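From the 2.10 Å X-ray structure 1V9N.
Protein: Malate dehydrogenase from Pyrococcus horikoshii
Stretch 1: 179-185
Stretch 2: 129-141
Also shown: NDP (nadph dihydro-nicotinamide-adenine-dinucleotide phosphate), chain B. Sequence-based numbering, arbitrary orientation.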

# COMPACT_ATOMS: atom_id res chain seq x y z
N LYS A 179 -0.66 -22.74 -1.44
CA LYS A 179 0.47 -21.88 -1.75
C LYS A 179 0.26 -20.48 -1.18
O LYS A 179 -0.87 -19.98 -1.12
CB LYS A 179 0.71 -21.81 -3.26
CG LYS A 179 1.23 -23.13 -3.81
CD LYS A 179 1.49 -23.09 -5.31
CE LYS A 179 1.95 -24.47 -5.79
NZ LYS A 179 2.05 -24.56 -7.28
N PRO A 180 1.35 -19.83 -0.75
CA PRO A 180 1.24 -18.48 -0.18
C PRO A 180 0.53 -17.47 -1.06
O PRO A 180 0.63 -17.50 -2.30
CB PRO A 180 2.70 -18.08 0.06
CG PRO A 180 3.38 -19.40 0.29
CD PRO A 180 2.75 -20.28 -0.77
N PHE A 181 -0.21 -16.57 -0.42
CA PHE A 181 -0.86 -15.48 -1.12
C PHE A 181 0.35 -14.59 -1.42
O PHE A 181 1.22 -14.43 -0.55
CB PHE A 181 -1.82 -14.74 -0.19
CG PHE A 181 -2.23 -13.40 -0.69
CD1 PHE A 181 -3.32 -13.27 -1.55
CD2 PHE A 181 -1.52 -12.26 -0.33
CE1 PHE A 181 -3.70 -12.02 -2.04
CE2 PHE A 181 -1.88 -11.01 -0.82
CZ PHE A 181 -2.97 -10.88 -1.67
N LEU A 182 0.43 -14.02 -2.61
CA LEU A 182 1.57 -13.18 -2.92
C LEU A 182 1.26 -12.01 -3.84
O LEU A 182 1.07 -12.18 -5.05
CB LEU A 182 2.70 -14.01 -3.54
CG LEU A 182 3.93 -13.24 -4.07
CD1 LEU A 182 4.61 -12.47 -2.93
CD2 LEU A 182 4.90 -14.22 -4.73
N LEU A 183 1.18 -10.83 -3.25
CA LEU A 183 0.96 -9.61 -4.01
C LEU A 183 2.37 -9.07 -4.21
O LEU A 183 3.16 -9.02 -3.26
CB LEU A 183 0.13 -8.61 -3.20
CG LEU A 183 0.02 -7.18 -3.76
CD1 LEU A 183 -0.66 -7.22 -5.14
CD2 LEU A 183 -0.79 -6.32 -2.80
N ASP A 184 2.70 -8.69 -5.44
CA ASP A 184 4.01 -8.13 -5.74
C ASP A 184 3.78 -7.23 -6.94
O ASP A 184 3.65 -7.70 -8.07
CB ASP A 184 5.01 -9.25 -6.08
CG ASP A 184 6.43 -8.72 -6.20
OD1 ASP A 184 6.62 -7.50 -5.97
OD2 ASP A 184 7.35 -9.51 -6.53
N MSE A 185 3.74 -5.92 -6.69
CA MSE A 185 3.43 -4.95 -7.73
C MSE A 185 4.20 -3.64 -7.68
O MSE A 185 4.50 -3.11 -6.61
CB MSE A 185 1.95 -4.60 -7.62
CG MSE A 185 1.59 -4.19 -6.18
SE MSE A 185 -0.10 -3.33 -5.87
CE MSE A 185 0.45 -1.50 -6.16
PA NDP B . 2.07 -7.47 -12.37
O1A NDP B . 2.68 -8.51 -13.17
O2A NDP B . 1.06 -6.50 -12.91
O5B NDP B . 1.44 -8.21 -11.05
C5B NDP B . 0.78 -7.46 -10.01
C4B NDP B . 0.37 -8.49 -8.95
O4B NDP B . -0.98 -8.84 -9.29
C3B NDP B . 1.13 -9.79 -8.88
O3B NDP B . 1.25 -10.16 -7.47
C2B NDP B . 0.34 -10.80 -9.62
O2B NDP B . 0.53 -12.18 -9.28
C1B NDP B . -1.05 -10.26 -9.44
N9A NDP B . -1.97 -10.49 -10.58
C8A NDP B . -1.71 -10.45 -11.98
N7A NDP B . -2.80 -10.68 -12.67
C5A NDP B . -3.80 -10.88 -11.76
C6A NDP B . -5.21 -11.17 -11.85
N6A NDP B . -5.79 -11.29 -13.04
N1A NDP B . -5.95 -11.31 -10.70
C2A NDP B . -5.35 -11.19 -9.47
N3A NDP B . -4.05 -10.92 -9.28
C4A NDP B . -3.32 -10.77 -10.48
O3 NDP B . 3.12 -6.59 -11.60
PN NDP B . 4.27 -5.55 -11.94
O1N NDP B . 3.87 -4.31 -11.30
O2N NDP B . 4.33 -5.59 -13.44
O5D NDP B . 5.52 -6.26 -11.24
C5D NDP B . 6.82 -6.37 -11.89
C4D NDP B . 7.84 -7.11 -10.95
O4D NDP B . 8.99 -6.29 -10.88
C3D NDP B . 7.41 -7.33 -9.47
O3D NDP B . 7.82 -8.65 -9.08
C2D NDP B . 8.09 -6.22 -8.68
O2D NDP B . 8.32 -6.61 -7.35
C1D NDP B . 9.36 -5.99 -9.53
N1N NDP B . 9.88 -4.59 -9.49
C2N NDP B . 11.16 -4.41 -8.88
C3N NDP B . 11.67 -3.05 -8.84
C7N NDP B . 12.99 -2.80 -8.24
O7N NDP B . 13.50 -1.68 -8.17
N7N NDP B . 13.71 -3.83 -7.72
C4N NDP B . 10.88 -2.01 -9.40
C5N NDP B . 9.63 -2.21 -9.98
C6N NDP B . 9.13 -3.50 -10.03
P2B NDP B . 1.39 -13.21 -10.05
O1X NDP B . 0.54 -14.41 -10.03
O2X NDP B . 2.68 -13.44 -9.33
O3X NDP B . 1.64 -12.71 -11.47
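Stretch 2 129-141: GIAGYYALMAAEE

A helix can lie close against a β-strand when its small residues leave room for the larger side chains of the strand, and this segment of malate dehydrogenase illustrates the principle. Residues 181-185 form an extended strand, preceded by Lys179 and Pro180 in a loop. Stretch 2 enters as a loop at Gly129, where phi is positive, and then winds into a helix that includes Gly132 to Ala139. The helix runs nearly antiparallel to the strand, at 160° between their N-to-C directions, with the axes 8.7 Å apart at closest approach. Gly132 therefore lies beside Asp184, their CA atoms 5.2 Å apart, while Ala139 lies beside Pro180, at 6.5 Å between CA atoms.

Strand alternation sets the bumps: Leu182 and Asp184 point toward the helix, whereas Phe181, Leu183 and Met185 point away. The main hollow is at Gly132. Leu182 CD1 reaches to 3.9 Å from Gly132 CA, and Asp184 OD2 accepts a weak hydrogen bond from Gly132 N at 2.7 Å. A CB on Gly132 would clash with Asp184 OD2 and crowd Leu182 CD1, so the absent side chain is what admits both neighbours. Asp184 OD1 also packs 3.5 Å from Ala131 CB.

One helical turn on, Leu136 supplies the bump from the other side. Its end comes nearer the strand than its sideways CA-to-CB bond suggests, placing CD1 3.6 Å from Leu182 CD2 and CD2 3.8 Å from Pro180 CB. Ala139 CB lies 4.0 Å from Pro180 CB.

NADPH ties the polar end together: its O2D donates to Asp184 OD1 at a very short 2.4 Å and accepts from Ala131 N at 3.1 Å.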

# COMPACT_ATOMS: atom_id res chain seq x y z
N GLY A 129 16.11 -7.09 -7.27
CA GLY A 129 15.22 -7.98 -8.00
C GLY A 129 13.76 -7.84 -7.61
O GLY A 129 13.32 -6.74 -7.26
N ILE A 130 13.01 -8.93 -7.65
CA ILE A 130 11.59 -8.87 -7.31
C ILE A 130 11.37 -8.74 -5.81
O ILE A 130 12.02 -9.42 -5.01
CB ILE A 130 10.81 -10.10 -7.85
CG1 ILE A 130 11.43 -11.40 -7.34
CG2 ILE A 130 10.81 -10.10 -9.38
CD1 ILE A 130 10.70 -12.63 -7.81
N ALA A 131 10.47 -7.84 -5.42
CA ALA A 131 10.16 -7.60 -4.02
C ALA A 131 9.50 -8.82 -3.39
O ALA A 131 9.70 -9.11 -2.21
CB ALA A 131 9.25 -6.38 -3.89
N GLY A 132 8.71 -9.55 -4.18
CA GLY A 132 8.02 -10.72 -3.66
C GLY A 132 8.94 -11.79 -3.12
O GLY A 132 8.55 -12.60 -2.27
N TYR A 133 10.17 -11.82 -3.62
CA TYR A 133 11.14 -12.80 -3.17
C TYR A 133 11.38 -12.72 -1.66
O TYR A 133 11.48 -13.74 -0.98
CB TYR A 133 12.47 -12.59 -3.91
CG TYR A 133 13.60 -13.48 -3.42
CD1 TYR A 133 13.73 -14.79 -3.88
CD2 TYR A 133 14.53 -13.00 -2.50
CE1 TYR A 133 14.78 -15.60 -3.44
CE2 TYR A 133 15.57 -13.80 -2.04
CZ TYR A 133 15.69 -15.10 -2.51
OH TYR A 133 16.73 -15.87 -2.06
N TYR A 134 11.47 -11.50 -1.13
CA TYR A 134 11.72 -11.31 0.30
C TYR A 134 10.44 -11.52 1.11
O TYR A 134 10.48 -12.10 2.20
CB TYR A 134 12.30 -9.91 0.52
CG TYR A 134 13.48 -9.66 -0.39
CD1 TYR A 134 14.75 -10.14 -0.06
CD2 TYR A 134 13.30 -9.07 -1.63
CE1 TYR A 134 15.81 -10.05 -0.97
CE2 TYR A 134 14.35 -8.97 -2.55
CZ TYR A 134 15.60 -9.47 -2.22
OH TYR A 134 16.61 -9.41 -3.14
N ALA A 135 9.31 -11.07 0.58
CA ALA A 135 8.05 -11.26 1.30
C ALA A 135 7.77 -12.75 1.47
O ALA A 135 7.32 -13.18 2.53
CB ALA A 135 6.89 -10.60 0.55
N LEU A 136 8.05 -13.52 0.42
CA LEU A 136 7.83 -14.97 0.45
C LEU A 136 8.64 -15.68 1.52
O LEU A 136 8.21 -16.69 2.07
CB LEU A 136 8.14 -15.60 -0.91
CG LEU A 136 7.00 -15.62 -1.93
CD1 LEU A 136 7.49 -16.25 -3.23
CD2 LEU A 136 5.82 -16.42 -1.37
N MSE A 137 9.83 -15.16 1.79
CA MSE A 137 10.69 -15.74 2.81
C MSE A 137 9.95 -15.84 4.14
O MSE A 137 10.05 -16.85 4.84
CB MSE A 137 11.96 -14.91 2.97
CG MSE A 137 12.92 -15.01 1.80
SE MSE A 137 14.46 -13.85 1.99
CE MSE A 137 15.27 -14.68 3.54
N ALA A 138 9.22 -14.79 4.49
CA ALA A 138 8.48 -14.77 5.74
C ALA A 138 7.27 -15.71 5.70
O ALA A 138 7.00 -16.43 6.66
CB ALA A 138 8.03 -13.35 6.06
N ALA A 139 6.55 -15.72 4.58
CA ALA A 139 5.39 -16.58 4.44
C ALA A 139 5.76 -18.05 4.58
O ALA A 139 5.02 -18.83 5.18
CB ALA A 139 4.69 -16.33 3.10
N GLU A 140 6.91 -18.43 4.02
CA GLU A 140 7.36 -19.82 4.10
C GLU A 140 7.73 -20.17 5.54
O GLU A 140 7.95 -21.34 5.87
CB GLU A 140 8.56 -20.06 3.18
CG GLU A 140 8.28 -19.90 1.69
CD GLU A 140 7.18 -20.82 1.17
OE1 GLU A 140 6.79 -21.77 1.88
OE2 GLU A 140 6.71 -20.61 0.02
N GLU A 141 7.80 -19.15 6.39
CA GLU A 141 8.11 -19.36 7.80
C GLU A 141 6.83 -19.29 8.64
O GLU A 141 6.89 -19.33 9.86
CB GLU A 141 9.12 -18.32 8.29
CG GLU A 141 10.48 -18.43 7.63
CD GLU A 141 11.18 -19.73 7.98
OE1 GLU A 141 11.38 -20.00 9.18
OE2 GLU A 141 11.53 -20.49 7.04